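Local coordinates for protein geobacter metallireducens SMUG1 (Geobacter metallireducens, PDB 5H9I) that belongs to the uracil DNA glycosylase superfamily as a SMUG1-type protein with an alpha/beta fold, and holds xanthine in a pocket, at residues A[28-33]-A[141-146]; A[210-215]-A[227-232]; A[172-177]-A[199-204]; A[74-79]-A[108-113]. All blocks are in the same frame, centred on the assembly; numbering follows the deposited sequence.

From the N terminus, residues 28-33 pair with 141-146, so contact 1 closes a loop of more than a hundred residues and builds an antiparallel strand pair. Nested inside that loop is contact 4, where 74-79 meets 108-113 beside the bound xanthine. Contacts 3 and 2 follow in series: contact 3 joins helix 160-181 to the last part of helix 191-201, and contact 2 brings helix 219-235 back onto strand 207-211, at one edge of the parallel sheet. Contacts 2 and 4 touch each other, for example His-213 against Ser-113, and both reach xanthine. Contacts 1 and 3 stay clear of each other and of these two.

Contact 1. Residues A[28-33]-A[141-146]; sequences AHVYNP and CPLLFL
Leu-146 O is gripped by two successive amides, Ala-28 N at 2.8 Å and His-29 N at 3.1 Å, the doubled donor of a classic beta bulge. Ala-28 N comes in the carbonyl plane, whereas His-29 N is tilted 26° from it. Beyond the bulge, strands 29-31 and 144-146 run antiparallel, their axes 4.9 Å apart at closest. His-29 with Leu-146 and Tyr-31 with Leu-144 are hydrogen-bonded pairs, and Val-30 with Phe-145 between them is a non-hydrogen-bonded pair. Strand 144-146 is the middle of a three-stranded antiparallel sheet, bonded through Phe-145 to Ile-153 on its other side.

Side chains of His-29, Tyr-31, Leu-144 and Leu-146 share one face of the sheet. With CG beside its backbone N (chi1 -67°), the Tyr-31 ring runs side by side with Leu-144, CD2 of the ring 3.7 Å from CD2 of Leu-144. The far end of the same ring meets CD1 of Leu-146, which lies 3.6 Å from Tyr-31 OH. On the other face Val-30 and Phe-145 lie side by side, pointing the same way, with CG2 of Val-30 3.9 Å from CD1 of Phe-145. Where strand 29-31 ends and strand 144-146 has yet to begin, Leu-143 CD2 presses against CB and CG of Asn-32. Pro-33 CD lies 3.2 Å from Pro-142 O, a buried carbonyl oxygen with no hydrogen-bonding partner.

Polar bonding across the contact is thus entirely between backbones, with mostly hydrocarbon packing on both faces. Tyr-31 OH is used on Lys-100 O and His-97 N, linking the strand pair to that loop, and Asn-32 OD1 is spent on capping the next helix at Leu-34 N.

Contact 2. Residues A[210-215]-A[227-232]; sequences RIIHPS and GTALRQ. With XAN (xanthine), chain B.
Arg-210 and Ile-211, which meet Gln-232, end strand 207-211, an outermost strand of the four-stranded parallel sheet. The chain then leaves the sheet toward the xanthine pocket, while helix 219-235 packs alongside. The Arg-210 and Gln-232 side chains cross obliquely, guanidinium and amide planes 73° apart. NE2 of Gln-232 lies over one guanidinium face, 3.3 Å from NH2 of Arg-210, but both atoms are donors and no hydrogen bond joins them.

CG2 of Ile-211 touches CB of Gln-232, and its CD1 lies loosely by CB of Ala-229. Its backbone is bonded to Gly-188 and Gly-190, which keeps this residue in the sheet.

At Ile-212 the strand has ended, and its amide is taken over by a side chain: Ile-212 N donates to Gln-232 OE1 at 2.8 Å. The N-H points at the oxygen at 162°, and the Gln-232 chain is extended beyond CG. The Ile-212 side chain crosses those of Thr-228 and Gln-232 at about a right angle; its CG2 is 3.7 Å from CG2 of Thr-228 and 3.4 Å from Gln-232 OE1. The carbonyl of Ile-212 is bonded to Trp-225 NE1.

The His-213 side chain leaves away from the helix, and its NE2 reaches xanthine, donating to N7 at 3.0 Å in a distinctly bent bond, with the ligand atom at the ring edge. Pro-214 CD lies over one face of the imidazole, 3.2 Å above its plane. The other ring nitrogen is held as well: Ser-215 N donates to His-213 ND1 at 3.0 Å, 12° out of the ring plane.

Contact 3. Residues A[172-177]-A[199-204]; sequences LALRRT and EALEGF
Arg-175 and Leu-201 bring the two backbones to a closest CA-CA distance of 6.4 Å, where helix 160-181 passes the last part of helix 191-201. From Leu-201 to Phe-204 the chain makes a type II beta turn, with Gly-203 at positive phi, which carries Phe-204 back toward the long helix.

Arg-175 does most of the joining. Its CG stands beside the backbone N (chi1 -75°), so that CG and CD lie by the Phe-204 ring, and the bend at chi3 then turns NE off from that line. The two side chains cross at about a right angle, with CG and CD doing the touching: CD is 3.6 Å from both CE1 and CZ of Phe-204. NH1 donates in the guanidinium plane to Ala-200 O at 3.0 Å, on a lone pair of that carbonyl and with the N-H pointing at it at 163°. Leu-174 CD2 meets Ala-200 CB at 3.9 Å, and Leu-201 CD2 lies 4.0 Å from Arg-175 CG.

Helix 160-181, which lies on strand 55-59 through Leu-174 against Leu-56 and Val-58, thus meets the helix that connects strands 185-189 and 207-211, a beta-alpha-beta crossover of an alpha/beta fold.

Contact 4. Residues A[74-79]-A[108-113]; sequences FGEVAV and RRSEVS. With XAN (xanthine), chain B.
The xanthine pocket is built here from two sides, Phe-74 contributing a ring and a backbone amide, Glu-111 a carboxylate. Phe-74 lies with one face over the ligand, xanthine N1 being 3.6 Å above the ring plane and offset toward its rim. Its CD1, CE1 and CZ meet C4, C5 and C6 of the purine. The backbone of the same residue donates to the ligand: Phe-74 N to xanthine O2, 2.8 Å. Glu-111, with CG anti to its backbone N (chi1 -177°) and an extended chain beyond, brings OE1 to 2.9 Å from xanthine N9, which donates to it. The same oxygen makes a weak bond to Gly-114 N, capping helix 112-125 from its N-cap position. CB of Ser-113 packs on xanthine C8 at 3.6 Å.

Farther from the ligand, a second carboxylate joins the two segments. Glu-76 is bent at chi2 (-117°), and each of its oxygens has a donor. Glu-76 is the N-cap of helix 77-84, its OE1 accepting at 3.0 Å from Val-79 N, which comes from above the carboxylate plane. OE2 accepts from Ser-110 OG at 2.6 Å, on its anti side and 25° out of the plane. Ser-110 OG is also bonded to Arg-115 NH1, a nearby positive charge that would help to stabilise this carboxylate. One water bridges the segments, accepting from Val-77 N and Glu-111 N and donating to Arg-109 O.

Two side-chain-capped helix starts are thereby tied together, and they contribute Phe-74, Glu-111 and Ser-113 to the xanthine pocket, where the purine lies on a phenylalanine ring and its polar atoms are also bonded by Met-60 N, Asn-139 ND2 and His-213 NE2.

Contact 1. Residues A[28-33]-A[141-146]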
# COMPACT_ATOMS: atom_id res chain seq x y z
N ALA A 28 19.51 -7.31 -2.80
CA ALA A 28 20.15 -7.14 -4.09
C ALA A 28 19.39 -6.29 -5.06
O ALA A 28 19.97 -5.77 -5.99
CB ALA A 28 20.43 -8.47 -4.74
N HIS A 29 18.03 -6.21 -4.92
CA HIS A 29 17.24 -5.50 -5.90
C HIS A 29 16.16 -4.71 -5.11
O HIS A 29 15.62 -5.21 -4.13
CB HIS A 29 16.43 -6.42 -6.78
CG HIS A 29 17.29 -7.37 -7.51
ND1 HIS A 29 17.79 -7.05 -8.75
CD2 HIS A 29 17.78 -8.60 -7.20
CE1 HIS A 29 18.55 -8.04 -9.18
NE2 HIS A 29 18.60 -8.97 -8.25
N VAL A 30 15.90 -3.53 -5.61
CA VAL A 30 14.86 -2.66 -5.03
C VAL A 30 13.99 -2.19 -6.17
O VAL A 30 14.47 -1.55 -7.09
CB VAL A 30 15.48 -1.48 -4.28
CG1 VAL A 30 14.41 -0.54 -3.72
CG2 VAL A 30 16.36 -1.94 -3.14
N TYR A 31 12.68 -2.48 -6.09
CA TYR A 31 11.72 -2.01 -7.07
C TYR A 31 10.91 -0.82 -6.51
O TYR A 31 10.42 -0.91 -5.46
CB TYR A 31 10.69 -3.09 -7.40
CG TYR A 31 11.11 -4.37 -8.14
CD1 TYR A 31 12.43 -4.68 -8.38
CD2 TYR A 31 10.17 -5.23 -8.57
CE1 TYR A 31 12.76 -5.84 -9.04
CE2 TYR A 31 10.49 -6.39 -9.23
CZ TYR A 31 11.79 -6.68 -9.47
OH TYR A 31 12.10 -7.82 -10.12
N ASN A 32 10.74 0.22 -7.30
CA ASN A 32 9.94 1.40 -6.90
C ASN A 32 8.84 1.71 -7.94
O ASN A 32 9.02 2.43 -8.93
CB ASN A 32 10.82 2.59 -6.71
CG ASN A 32 10.07 3.74 -6.11
OD1 ASN A 32 8.85 3.65 -5.91
ND2 ASN A 32 10.85 4.75 -5.70
N PRO A 33 7.64 1.12 -7.73
CA PRO A 33 6.52 1.26 -8.64
C PRO A 33 6.08 2.76 -8.75
O PRO A 33 5.36 3.09 -9.69
CB PRO A 33 5.43 0.33 -8.12
CG PRO A 33 5.98 -0.12 -6.88
CD PRO A 33 7.38 0.12 -6.68
N CYS A 141 5.16 1.61 2.80
CA CYS A 141 6.43 1.57 2.03
C CYS A 141 6.11 1.16 0.63
O CYS A 141 5.49 0.17 0.43
CB CYS A 141 7.37 0.60 2.76
SG CYS A 141 8.92 0.31 1.84
N PRO A 142 6.49 1.97 -0.33
CA PRO A 142 6.18 1.62 -1.72
C PRO A 142 7.20 0.71 -2.40
O PRO A 142 6.94 0.30 -3.54
CB PRO A 142 6.17 2.95 -2.39
CG PRO A 142 7.24 3.70 -1.70
CD PRO A 142 7.04 3.36 -0.23
N LEU A 143 8.29 0.40 -1.74
CA LEU A 143 9.38 -0.38 -2.37
C LEU A 143 9.20 -1.83 -2.14
O LEU A 143 8.74 -2.24 -1.04
CB LEU A 143 10.64 0.07 -1.69
CG LEU A 143 11.06 1.50 -1.86
CD1 LEU A 143 12.35 1.75 -1.07
CD2 LEU A 143 11.13 1.98 -3.28
N LEU A 144 9.63 -2.66 -3.11
CA LEU A 144 9.74 -4.11 -2.97
C LEU A 144 11.27 -4.47 -2.92
O LEU A 144 12.00 -3.88 -3.67
CB LEU A 144 9.11 -4.78 -4.16
CG LEU A 144 9.01 -6.27 -4.12
CD1 LEU A 144 7.74 -6.71 -3.45
CD2 LEU A 144 9.08 -6.93 -5.48
N PHE A 145 11.68 -5.26 -1.93
CA PHE A 145 13.06 -5.63 -1.70
C PHE A 145 13.22 -7.12 -2.02
O PHE A 145 12.46 -7.97 -1.52
CB PHE A 145 13.40 -5.34 -0.22
CG PHE A 145 13.22 -3.93 0.17
CD1 PHE A 145 14.20 -2.99 -0.04
CD2 PHE A 145 12.09 -3.59 0.87
CE1 PHE A 145 14.03 -1.68 0.36
CE2 PHE A 145 11.89 -2.26 1.26
CZ PHE A 145 12.86 -1.35 1.04
N LEU A 146 14.26 -7.44 -2.80
CA LEU A 146 14.56 -8.85 -3.11
C LEU A 146 16.03 -9.20 -2.83
O LEU A 146 16.88 -8.36 -2.98
CB LEU A 146 14.28 -9.11 -4.60
CG LEU A 146 12.94 -8.72 -5.20
CD1 LEU A 146 12.95 -8.85 -6.74
CD2 LEU A 146 11.79 -9.49 -4.60

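Contact 2. Residues A[210-215]-A[227-232]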
# COMPACT_ATOMS: atom_id res chain seq x y z
N ARG A 210 -6.17 -1.90 13.75
CA ARG A 210 -5.63 -2.98 12.95
C ARG A 210 -6.78 -3.83 12.44
O ARG A 210 -7.69 -4.04 13.14
CB ARG A 210 -4.70 -3.89 13.82
CG ARG A 210 -4.17 -5.13 13.08
CD ARG A 210 -3.37 -6.20 13.86
NE ARG A 210 -4.10 -6.98 14.90
CZ ARG A 210 -4.81 -8.13 14.79
NH1 ARG A 210 -5.33 -8.62 15.90
NH2 ARG A 210 -5.03 -8.84 13.65
N ILE A 211 -6.67 -4.31 11.21
CA ILE A 211 -7.40 -5.46 10.81
C ILE A 211 -6.44 -6.61 10.42
O ILE A 211 -5.26 -6.39 10.05
CB ILE A 211 -8.35 -5.20 9.63
CG1 ILE A 211 -7.63 -4.77 8.39
CG2 ILE A 211 -9.53 -4.29 10.11
CD1 ILE A 211 -8.53 -4.76 7.13
N ILE A 212 -6.97 -7.82 10.48
CA ILE A 212 -6.21 -8.99 10.04
C ILE A 212 -5.74 -8.74 8.58
O ILE A 212 -6.51 -8.28 7.74
CB ILE A 212 -7.10 -10.24 10.18
CG1 ILE A 212 -6.39 -11.46 9.77
CG2 ILE A 212 -8.43 -10.03 9.54
CD1 ILE A 212 -7.22 -12.71 10.23
N HIS A 213 -4.54 -9.21 8.29
CA HIS A 213 -4.06 -9.17 6.92
C HIS A 213 -4.68 -10.30 6.11
O HIS A 213 -4.88 -11.41 6.62
CB HIS A 213 -2.55 -9.32 6.95
CG HIS A 213 -1.91 -9.01 5.66
ND1 HIS A 213 -1.98 -9.88 4.58
CD2 HIS A 213 -1.21 -7.93 5.24
CE1 HIS A 213 -1.34 -9.34 3.57
NE2 HIS A 213 -0.84 -8.20 3.96
N PRO A 214 -5.03 -10.05 4.87
CA PRO A 214 -5.77 -11.03 4.04
C PRO A 214 -4.92 -12.19 3.49
O PRO A 214 -5.57 -13.01 2.84
CB PRO A 214 -6.38 -10.14 2.92
CG PRO A 214 -5.43 -9.01 2.76
CD PRO A 214 -5.02 -8.71 4.18
N SER A 215 -3.64 -12.19 3.67
CA SER A 215 -2.83 -13.28 3.05
C SER A 215 -3.18 -14.65 3.59
O SER A 215 -3.61 -14.83 4.75
CB SER A 215 -1.36 -13.05 2.98
OG SER A 215 -0.73 -13.70 3.96
N GLY A 227 -15.38 -11.77 7.30
CA GLY A 227 -16.07 -11.71 8.57
C GLY A 227 -15.28 -11.31 9.75
O GLY A 227 -15.68 -10.60 10.65
N THR A 228 -13.99 -11.66 9.74
CA THR A 228 -13.10 -11.32 10.75
C THR A 228 -12.80 -9.79 10.73
O THR A 228 -12.83 -9.10 11.71
CB THR A 228 -11.77 -12.10 10.64
OG1 THR A 228 -12.05 -13.54 10.74
CG2 THR A 228 -10.87 -11.73 11.72
N ALA A 229 -12.48 -9.32 9.54
CA ALA A 229 -12.17 -7.91 9.41
C ALA A 229 -13.38 -7.06 9.72
O ALA A 229 -13.27 -5.98 10.28
CB ALA A 229 -11.71 -7.64 7.95
N LEU A 230 -14.50 -7.59 9.35
CA LEU A 230 -15.76 -6.85 9.58
C LEU A 230 -16.02 -6.72 11.06
O LEU A 230 -16.35 -5.59 11.57
CB LEU A 230 -16.88 -7.42 8.66
CG LEU A 230 -18.19 -6.84 8.67
CD1 LEU A 230 -17.97 -5.46 8.01
CD2 LEU A 230 -19.20 -7.72 7.92
N ARG A 231 -15.78 -7.76 11.85
CA ARG A 231 -15.78 -7.68 13.29
C ARG A 231 -14.80 -6.71 13.93
O ARG A 231 -15.13 -5.90 14.78
CB ARG A 231 -15.59 -9.10 13.95
CG ARG A 231 -15.28 -9.05 15.46
CD ARG A 231 -15.31 -10.43 16.15
NE ARG A 231 -14.23 -11.29 15.68
CZ ARG A 231 -12.95 -11.08 15.92
NH1 ARG A 231 -12.55 -10.05 16.67
NH2 ARG A 231 -12.04 -11.95 15.45
N GLN A 232 -13.52 -6.69 13.46
CA GLN A 232 -12.57 -5.83 13.92
C GLN A 232 -12.92 -4.39 13.68
O GLN A 232 -12.72 -3.49 14.47
CB GLN A 232 -11.18 -6.11 13.34
CG GLN A 232 -10.67 -7.48 13.83
CD GLN A 232 -9.39 -7.88 13.12
OE1 GLN A 232 -9.36 -7.87 11.93
NE2 GLN A 232 -8.29 -8.12 13.84
N9 XAN B . -0.30 -7.56 -0.81
C4 XAN B . -0.10 -6.29 -0.57
N3 XAN B . -0.19 -5.17 -1.29
C2 XAN B . 0.08 -4.07 -0.76
O2 XAN B . 0.04 -3.08 -1.44
N1 XAN B . 0.38 -3.93 0.54
C6 XAN B . 0.48 -4.93 1.36
O6 XAN B . 0.82 -4.83 2.54
C5 XAN B . 0.27 -6.20 0.81
N7 XAN B . 0.29 -7.43 1.32
C8 XAN B . -0.06 -8.24 0.34

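Contact 3. Residues A[172-177]-A[199-204]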
# COMPACT_ATOMS: atom_id res chain seq x y z
N LEU A 172 7.26 10.24 7.33
CA LEU A 172 6.96 11.58 6.89
C LEU A 172 5.80 11.59 5.80
O LEU A 172 4.86 12.38 5.91
CB LEU A 172 8.19 12.25 6.29
CG LEU A 172 8.00 13.58 5.52
CD1 LEU A 172 7.38 14.61 6.45
CD2 LEU A 172 9.34 14.01 4.97
N ALA A 173 5.90 10.62 4.88
CA ALA A 173 4.86 10.55 3.83
C ALA A 173 3.52 10.22 4.49
O ALA A 173 2.48 10.68 4.07
CB ALA A 173 5.23 9.52 2.78
N LEU A 174 3.51 9.32 5.48
CA LEU A 174 2.29 8.97 6.13
C LEU A 174 1.62 10.13 6.92
O LEU A 174 0.47 10.37 6.85
CB LEU A 174 2.45 7.72 7.06
CG LEU A 174 1.26 7.21 7.78
CD1 LEU A 174 0.06 6.91 6.89
CD2 LEU A 174 1.71 5.97 8.64
N ARG A 175 2.51 10.86 7.68
CA ARG A 175 2.02 12.04 8.31
C ARG A 175 1.44 13.07 7.30
O ARG A 175 0.37 13.59 7.57
CB ARG A 175 3.11 12.71 9.16
CG ARG A 175 3.40 11.99 10.45
CD ARG A 175 4.37 12.72 11.29
NE ARG A 175 5.73 12.71 10.82
CZ ARG A 175 6.62 11.76 11.15
NH1 ARG A 175 6.31 10.77 11.94
NH2 ARG A 175 7.84 11.86 10.64
N ARG A 176 2.13 13.29 6.17
CA ARG A 176 1.62 14.18 5.19
C ARG A 176 0.25 13.68 4.63
O ARG A 176 -0.66 14.50 4.43
CB ARG A 176 2.59 14.28 4.04
CG ARG A 176 3.83 15.14 4.38
CD ARG A 176 4.85 15.03 3.37
NE ARG A 176 5.86 16.11 3.52
CZ ARG A 176 7.03 16.09 2.92
NH1 ARG A 176 7.49 15.11 2.17
NH2 ARG A 176 7.80 17.19 3.16
N THR A 177 0.15 12.38 4.43
CA THR A 177 -1.11 11.80 3.93
C THR A 177 -2.25 12.07 4.87
O THR A 177 -3.40 12.40 4.51
CB THR A 177 -0.90 10.31 3.64
OG1 THR A 177 0.13 10.14 2.69
CG2 THR A 177 -2.21 9.70 3.20
N GLU A 199 3.56 4.48 15.48
CA GLU A 199 4.87 5.18 15.61
C GLU A 199 4.87 6.54 14.88
O GLU A 199 5.31 7.56 15.39
CB GLU A 199 6.04 4.38 15.08
CG GLU A 199 6.46 3.18 15.93
CD GLU A 199 7.36 3.60 17.10
OE1 GLU A 199 8.27 4.36 16.88
OE2 GLU A 199 7.06 3.17 18.17
N ALA A 200 4.34 6.55 13.67
CA ALA A 200 4.38 7.73 12.85
C ALA A 200 3.40 8.81 13.26
O ALA A 200 3.66 9.98 13.02
CB ALA A 200 4.16 7.34 11.37
N LEU A 201 2.24 8.42 13.79
CA LEU A 201 1.11 9.28 13.99
C LEU A 201 0.80 9.65 15.46
O LEU A 201 -0.19 10.28 15.71
CB LEU A 201 -0.15 8.69 13.35
CG LEU A 201 0.03 8.41 11.88
CD1 LEU A 201 -1.18 7.63 11.38
CD2 LEU A 201 0.21 9.68 11.11
N GLU A 202 1.68 9.23 16.38
CA GLU A 202 1.46 9.65 17.78
C GLU A 202 1.40 11.18 17.89
O GLU A 202 2.20 11.90 17.33
CB GLU A 202 2.54 9.07 18.60
CG GLU A 202 2.31 9.37 20.08
CD GLU A 202 3.33 8.80 20.98
OE1 GLU A 202 3.51 7.59 20.93
OE2 GLU A 202 4.00 9.63 21.65
N GLY A 203 0.37 11.64 18.61
CA GLY A 203 0.05 13.00 18.82
C GLY A 203 -0.80 13.63 17.82
O GLY A 203 -1.25 14.77 18.01
N PHE A 204 -1.10 12.97 16.71
CA PHE A 204 -2.15 13.39 15.85
C PHE A 204 -3.53 13.06 16.46
O PHE A 204 -3.75 12.09 17.18
CB PHE A 204 -1.99 12.71 14.45
CG PHE A 204 -0.87 13.28 13.65
CD1 PHE A 204 0.47 13.07 13.99
CD2 PHE A 204 -1.09 14.03 12.54
CE1 PHE A 204 1.52 13.59 13.27
CE2 PHE A 204 -0.05 14.50 11.75
CZ PHE A 204 1.27 14.36 12.15

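Contact 4. Residues A[74-79]-A[108-113]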
# COMPACT_ATOMS: atom_id res chain seq x y z
N PHE A 74 -2.36 -3.21 -2.90
CA PHE A 74 -3.13 -4.50 -3.00
C PHE A 74 -3.70 -4.73 -4.37
O PHE A 74 -4.71 -5.34 -4.55
CB PHE A 74 -4.25 -4.51 -1.91
CG PHE A 74 -3.73 -4.57 -0.48
CD1 PHE A 74 -3.44 -5.82 0.11
CD2 PHE A 74 -3.50 -3.42 0.23
CE1 PHE A 74 -3.03 -5.84 1.41
CE2 PHE A 74 -3.09 -3.45 1.52
CZ PHE A 74 -2.86 -4.66 2.08
N GLY A 75 -2.99 -4.22 -5.41
CA GLY A 75 -3.56 -4.02 -6.70
C GLY A 75 -3.49 -5.22 -7.61
O GLY A 75 -2.78 -5.22 -8.62
N GLU A 76 -4.28 -6.20 -7.29
CA GLU A 76 -4.46 -7.40 -8.13
C GLU A 76 -4.89 -6.88 -9.51
O GLU A 76 -5.78 -6.02 -9.65
CB GLU A 76 -5.45 -8.35 -7.51
CG GLU A 76 -5.58 -9.72 -8.28
CD GLU A 76 -6.91 -9.98 -8.85
OE1 GLU A 76 -7.85 -9.12 -8.86
OE2 GLU A 76 -7.09 -11.13 -9.39
N VAL A 77 -4.37 -7.47 -10.59
CA VAL A 77 -4.56 -6.92 -11.91
C VAL A 77 -5.99 -6.84 -12.30
O VAL A 77 -6.47 -5.78 -12.77
CB VAL A 77 -3.67 -7.70 -12.99
CG1 VAL A 77 -3.98 -7.21 -14.37
CG2 VAL A 77 -2.22 -7.55 -12.61
N ALA A 78 -6.74 -7.92 -12.06
CA ALA A 78 -8.11 -7.98 -12.48
C ALA A 78 -9.00 -6.93 -11.81
O ALA A 78 -9.76 -6.21 -12.47
CB ALA A 78 -8.69 -9.34 -12.31
N VAL A 79 -8.81 -6.81 -10.49
CA VAL A 79 -9.66 -5.88 -9.79
C VAL A 79 -9.29 -4.46 -10.15
O VAL A 79 -10.22 -3.58 -10.25
CB VAL A 79 -9.79 -6.24 -8.27
CG1 VAL A 79 -8.61 -5.80 -7.61
CG2 VAL A 79 -11.11 -5.56 -7.76
N ARG A 108 -0.27 -12.16 -15.52
CA ARG A 108 -1.25 -13.22 -15.43
C ARG A 108 -1.32 -13.88 -14.00
O ARG A 108 -2.14 -14.76 -13.86
CB ARG A 108 -0.87 -14.29 -16.50
N ARG A 109 -0.49 -13.56 -12.97
CA ARG A 109 -0.61 -14.04 -11.58
C ARG A 109 -1.70 -13.12 -10.94
O ARG A 109 -1.71 -11.91 -11.25
CB ARG A 109 0.64 -13.78 -10.80
CG ARG A 109 1.88 -14.57 -11.19
CD ARG A 109 1.89 -15.99 -10.59
NE ARG A 109 3.15 -16.55 -11.07
CZ ARG A 109 3.33 -17.13 -12.26
NH1 ARG A 109 4.53 -17.57 -12.59
NH2 ARG A 109 2.31 -17.32 -13.11
N SER A 110 -2.63 -13.76 -10.25
CA SER A 110 -3.56 -13.08 -9.35
C SER A 110 -3.07 -13.06 -7.92
O SER A 110 -2.92 -14.11 -7.22
CB SER A 110 -4.93 -13.67 -9.41
OG SER A 110 -5.81 -13.18 -8.46
N GLU A 111 -2.90 -11.92 -7.33
CA GLU A 111 -2.55 -11.84 -5.96
C GLU A 111 -3.74 -12.11 -5.05
O GLU A 111 -4.74 -11.38 -5.15
CB GLU A 111 -2.01 -10.43 -5.61
CG GLU A 111 -1.56 -10.35 -4.16
CD GLU A 111 -1.29 -8.92 -3.74
OE1 GLU A 111 -2.07 -8.30 -3.02
OE2 GLU A 111 -0.18 -8.40 -4.15
N VAL A 112 -3.66 -13.11 -4.15
CA VAL A 112 -4.74 -13.47 -3.31
C VAL A 112 -5.13 -12.34 -2.35
O VAL A 112 -6.32 -12.04 -2.15
CB VAL A 112 -4.48 -14.78 -2.49
CG1 VAL A 112 -5.64 -15.19 -1.61
CG2 VAL A 112 -4.22 -15.91 -3.55
N SER A 113 -4.13 -11.83 -1.73
CA SER A 113 -4.31 -10.76 -0.72
C SER A 113 -5.13 -9.61 -1.26
O SER A 113 -6.20 -9.28 -0.71
CB SER A 113 -3.00 -10.24 -0.19
OG SER A 113 -2.31 -11.18 0.60
N9 XAN B . -0.30 -7.56 -0.81
C4 XAN B . -0.10 -6.29 -0.57
N3 XAN B . -0.19 -5.17 -1.29
C2 XAN B . 0.08 -4.07 -0.76
O2 XAN B . 0.04 -3.08 -1.44
N1 XAN B . 0.38 -3.93 0.54
C6 XAN B . 0.48 -4.93 1.36
O6 XAN B . 0.82 -4.83 2.54
C5 XAN B . 0.27 -6.20 0.81
N7 XAN B . 0.29 -7.43 1.32
C8 XAN B . -0.06 -8.24 0.34
O HOH W 1 -2.40 -9.70 -9.69